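Local coordinates for cell wall surface anchor family protein (Streptococcus agalactiae serogroup V, PDB 3PF2) that probably builds the shaft of the type 1 pilus on the bacterial surface as its major, backbone subunit, and binds calcium ions, at residues G63-T71 / A122-A130. Sequence-based numbering, arbitrary orientation.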
ATOM      1  N   GLY A  63      -6.597 -13.000  -4.138  1.00 17.46           N
ATOM      2  CA  GLY A  63      -7.679 -12.880  -5.104  1.00 18.13           C
ATOM      3  C   GLY A  63      -7.742 -14.040  -6.078  1.00 18.62           C
ATOM      4  O   GLY A  63      -7.380 -15.169  -5.742  1.00 19.04           O
ATOM      5  N   LYS A  64      -8.188 -13.754  -7.296  1.00 19.21           N
ATOM      6  CA  LYS A  64      -8.386 -14.802  -8.281  1.00 19.93           C
ATOM      7  C   LYS A  64      -7.078 -15.060  -9.039  1.00 19.15           C
ATOM      8  O   LYS A  64      -6.598 -14.192  -9.762  1.00 19.48           O
ATOM      9  CB  LYS A  64      -9.511 -14.406  -9.235  1.00 20.51           C
ATOM     10  CG  LYS A  64     -10.201 -15.586  -9.887  1.00 23.91           C
ATOM     11  CD  LYS A  64     -11.521 -15.203 -10.570  1.00 27.41           C
ATOM     12  CE  LYS A  64     -11.281 -14.415 -11.848  1.00 29.36           C
ATOM     13  NZ  LYS A  64     -12.551 -14.193 -12.608  1.00 30.81           N
ATOM     14  N   ILE A  65      -6.523 -16.261  -8.874  1.00 18.84           N
ATOM     15  CA  ILE A  65      -5.257 -16.633  -9.529  1.00 18.21           C
ATOM     16  C   ILE A  65      -5.505 -17.063 -10.972  1.00 18.48           C
ATOM     17  O   ILE A  65      -6.354 -17.928 -11.223  1.00 18.99           O
ATOM     18  CB  ILE A  65      -4.487 -17.706  -8.716  1.00 17.95           C
ATOM     19  CG1 ILE A  65      -4.164 -17.164  -7.321  1.00 18.58           C
ATOM     20  CG2 ILE A  65      -3.214 -18.168  -9.451  1.00 17.18           C
ATOM     21  CD1 ILE A  65      -3.303 -18.066  -6.463  1.00 19.14           C
ATOM     22  N   LYS A  66      -4.767 -16.453 -11.909  1.00 17.63           N
ATOM     23  CA  LYS A  66      -4.988 -16.613 -13.347  1.00 17.51           C
ATOM     24  C   LYS A  66      -3.732 -17.031 -14.081  1.00 18.05           C
ATOM     25  O   LYS A  66      -2.639 -16.589 -13.743  1.00 17.34           O
ATOM     26  CB  LYS A  66      -5.454 -15.293 -13.995  1.00 18.08           C
ATOM     27  CG  LYS A  66      -6.641 -14.613 -13.346  1.00 19.32           C
ATOM     28  CD  LYS A  66      -7.933 -15.395 -13.560  1.00 23.11           C
ATOM     29  CE  LYS A  66      -8.275 -15.571 -15.037  1.00 24.04           C
ATOM     30  NZ  LYS A  66      -8.738 -14.328 -15.706  1.00 26.48           N
ATOM     31  N   ILE A  67      -3.909 -17.889 -15.081  1.00 17.90           N
ATOM     32  CA  ILE A  67      -2.929 -18.060 -16.150  1.00 18.22           C
ATOM     33  C   ILE A  67      -3.642 -17.777 -17.461  1.00 18.62           C
ATOM     34  O   ILE A  67      -4.584 -18.493 -17.836  1.00 17.94           O
ATOM     35  CB  ILE A  67      -2.287 -19.468 -16.172  1.00 18.34           C
ATOM     36  CG1 ILE A  67      -1.571 -19.754 -14.850  1.00 18.88           C
ATOM     37  CG2 ILE A  67      -1.314 -19.564 -17.331  1.00 19.02           C
ATOM     38  CD1 ILE A  67      -1.157 -21.213 -14.660  1.00 20.42           C
ATOM     39  N   GLY A  68      -3.208 -16.722 -18.152  1.00 18.76           N
ATOM     40  CA  GLY A  68      -3.920 -16.237 -19.338  1.00 19.45           C
ATOM     41  C   GLY A  68      -5.354 -16.003 -18.909  1.00 20.53           C
ATOM     42  O   GLY A  68      -5.593 -15.432 -17.850  1.00 20.31           O
ATOM     43  N   SER A  69      -6.302 -16.495 -19.701  1.00 21.53           N
ATOM     44  CA  SER A  69      -7.727 -16.322 -19.415  1.00 22.31           C
ATOM     45  C   SER A  69      -8.234 -17.319 -18.379  1.00 23.08           C
ATOM     46  O   SER A  69      -9.395 -17.257 -17.967  1.00 23.45           O
ATOM     47  CB  SER A  69      -8.537 -16.496 -20.697  1.00 22.81           C
ATOM     48  OG  SER A  69      -8.474 -17.845 -21.117  1.00 22.74           O
ATOM     49  N   LYS A  70      -7.377 -18.249 -17.972  1.00 23.13           N
ATOM     50  CA  LYS A  70      -7.814 -19.371 -17.149  1.00 23.71           C
ATOM     51  C   LYS A  70      -7.659 -19.109 -15.667  1.00 23.57           C
ATOM     52  O   LYS A  70      -6.695 -18.466 -15.231  1.00 23.59           O
ATOM     53  CB  LYS A  70      -7.052 -20.635 -17.546  1.00 24.10           C
ATOM     54  CG  LYS A  70      -7.402 -21.138 -18.927  1.00 26.95           C
ATOM     55  CD  LYS A  70      -8.156 -22.445 -18.867  1.00 31.05           C
ATOM     56  CE  LYS A  70      -8.436 -22.992 -20.267  1.00 33.22           C
ATOM     57  NZ  LYS A  70      -7.213 -23.427 -21.015  1.00 33.85           N
ATOM     58  N   THR A  71      -8.603 -19.632 -14.889  1.00 23.14           N
ATOM     59  CA  THR A  71      -8.586 -19.476 -13.438  1.00 23.20           C
ATOM     60  C   THR A  71      -8.115 -20.743 -12.733  1.00 23.05           C
ATOM     61  O   THR A  71      -8.526 -21.857 -13.096  1.00 23.55           O
ATOM     62  CB  THR A  71      -9.990 -19.103 -12.899  1.00 22.67           C
ATOM     63  OG1 THR A  71     -10.514 -17.988 -13.634  1.00 23.85           O
ATOM     64  CG2 THR A  71      -9.933 -18.775 -11.430  1.00 22.91           C
ATOM     65  N   ALA A 122       4.351  -6.382 -18.629  1.00 11.94           N
ATOM     66  CA  ALA A 122       3.009  -6.923 -18.912  1.00 11.62           C
ATOM     67  C   ALA A 122       1.915  -6.059 -18.280  1.00 11.55           C
ATOM     68  O   ALA A 122       1.997  -5.709 -17.105  1.00 11.64           O
ATOM     69  CB  ALA A 122       2.889  -8.368 -18.420  1.00 11.78           C
ATOM     70  N   THR A 123       0.908  -5.704 -19.083  1.00 12.06           N
ATOM     71  CA  THR A 123      -0.199  -4.869 -18.602  1.00 12.75           C
ATOM     72  C   THR A 123      -1.529  -5.622 -18.672  1.00 13.73           C
ATOM     73  O   THR A 123      -2.596  -5.097 -18.300  1.00 13.79           O
ATOM     74  CB  THR A 123      -0.300  -3.550 -19.395  1.00 12.15           C
ATOM     75  OG1 THR A 123      -0.464  -3.836 -20.792  1.00 13.50           O
ATOM     76  CG2 THR A 123       0.951  -2.687 -19.191  1.00 13.24           C
ATOM     77  N   ALA A 124      -1.445  -6.851 -19.167  1.00 14.07           N
ATOM     78  CA  ALA A 124      -2.586  -7.727 -19.343  1.00 14.30           C
ATOM     79  C   ALA A 124      -2.072  -9.154 -19.248  1.00 15.30           C
ATOM     80  O   ALA A 124      -0.868  -9.399 -19.362  1.00 15.56           O
ATOM     81  CB  ALA A 124      -3.265  -7.483 -20.704  1.00 15.25           C
ATOM     82  N   ASN A 125      -2.993 -10.080 -19.026  1.00 15.44           N
ATOM     83  CA  ASN A 125      -2.668 -11.508 -18.917  1.00 15.56           C
ATOM     84  C   ASN A 125      -3.727 -12.202 -19.766  1.00 16.46           C
ATOM     85  O   ASN A 125      -4.896 -12.268 -19.393  1.00 16.77           O
ATOM     86  CB  ASN A 125      -2.718 -11.940 -17.448  1.00 15.15           C
ATOM     87  CG  ASN A 125      -2.218 -13.361 -17.212  1.00 13.63           C
ATOM     88  OD1 ASN A 125      -1.794 -14.046 -18.126  1.00 14.08           O
ATOM     89  ND2 ASN A 125      -2.304 -13.808 -15.969  1.00 15.30           N
ATOM     90  N   THR A 126      -3.302 -12.650 -20.942  1.00 17.44           N
ATOM     91  CA  THR A 126      -4.195 -13.180 -21.970  1.00 18.38           C
ATOM     92  C   THR A 126      -3.664 -14.524 -22.481  1.00 19.05           C
ATOM     93  O   THR A 126      -2.509 -14.871 -22.250  1.00 18.53           O
ATOM     94  CB  THR A 126      -4.322 -12.220 -23.174  1.00 18.38           C
ATOM     95  OG1 THR A 126      -3.044 -12.043 -23.810  1.00 20.04           O
ATOM     96  CG2 THR A 126      -4.880 -10.846 -22.759  1.00 19.62           C
ATOM     97  N   ASP A 127      -4.506 -15.266 -23.203  1.00 20.20           N
ATOM     98  CA  ASP A 127      -4.076 -16.553 -23.769  1.00 20.87           C
ATOM     99  C   ASP A 127      -2.917 -16.431 -24.745  1.00 21.04           C
ATOM    100  O   ASP A 127      -2.141 -17.385 -24.906  1.00 21.27           O
ATOM    101  CB  ASP A 127      -5.227 -17.237 -24.497  1.00 21.09           C
ATOM    102  CG  ASP A 127      -6.266 -17.800 -23.567  1.00 22.43           C
ATOM    103  OD1 ASP A 127      -6.090 -17.790 -22.328  1.00 22.56           O
ATOM    104  OD2 ASP A 127      -7.282 -18.280 -24.108  1.00 26.25           O
ATOM    105  N   ASP A 128      -2.815 -15.283 -25.414  1.00 21.11           N
ATOM    106  CA  ASP A 128      -1.768 -15.051 -26.398  0.50 21.14           C
ATOM    107  C   ASP A 128      -0.511 -14.424 -25.790  1.00 20.37           C
ATOM    108  O   ASP A 128       0.485 -14.232 -26.480  1.00 20.99           O
ATOM    109  CB  ASP A 128      -2.308 -14.204 -27.557  0.50 21.65           C
ATOM    110  CG  ASP A 128      -3.292 -14.968 -28.419  0.50 23.02           C
ATOM    111  OD1 ASP A 128      -3.159 -16.207 -28.522  0.50 25.08           O
ATOM    112  OD2 ASP A 128      -4.205 -14.339 -28.992  0.50 24.98           O
ATOM    113  N   ALA A 129      -0.579 -14.108 -24.495  1.00 19.28           N
ATOM    114  CA  ALA A 129       0.560 -13.585 -23.721  1.00 18.19           C
ATOM    115  C   ALA A 129       0.343 -13.917 -22.243  1.00 17.45           C
ATOM    116  O   ALA A 129       0.037 -13.041 -21.421  1.00 17.37           O
ATOM    117  CB  ALA A 129       0.731 -12.083 -23.947  1.00 18.18           C
ATOM    118  N   ALA A 130       0.509 -15.200 -21.908  1.00 16.21           N
ATOM    119  CA  ALA A 130       0.054 -15.730 -20.619  1.00 15.56           C
ATOM    120  C   ALA A 130       1.168 -15.908 -19.608  1.00 15.33           C
ATOM    121  O   ALA A 130       2.291 -16.294 -19.962  1.00 15.58           O
ATOM    122  CB  ALA A 130      -0.660 -17.074 -20.810  1.00 15.03           C
TER
HETATM  123  O   HOH W   1      -6.677 -13.083 -17.015  1.00 22.84           O
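Asn125 and Asp127 of the loop 122-130 meet Gly68 and Ser69 at the tip of a beta hairpin. The tip is a type II' turn from Ile67 to Lys70, with Gly68 at its first corner. Gly68 has a positive phi of 54°, and its bare CA packs 3.7 Å from Ala130 CB. That CA also makes a C-H...O contact with Thr126 O at 3.5 Å.

Asn125 turns its amide to the hairpin, with CG trans to its own N (chi1 -172°). Its OD1 takes a weak, bent bond from Gly68 N at 3.0 Å. The ND2 of Asn125 donates to Phe131 O and Glu133 OE1, which sets the way round of the amide.

Asp127 uses one oxygen twice. Ser69 N reaches Asp127 OD1 at 2.9 Å, nearly along the C-O axis. Ser69 OG meets the same Asp127 OD1 at 2.7 Å. It comes from the syn side, 24° out of the carboxylate plane, on the same face as Ser69 N. The two bonds hold Ser69 by backbone and side chain together. A water adds a bridge: it accepts from Lys66 NZ and donates to Gly68 O and Asn125 O. The coiled chain of Lys66 brings its amine back to the turn.

The hairpin joins strand 57-67 to strand 70-72, an outermost strand of a five-stranded antiparallel sheet, in the region matched to the Cna-B-like pilin family. The loop links helix 116-121 to strand 132-140, which pairs with strand 57-67. Met110 packs on Asp127 and Ala130.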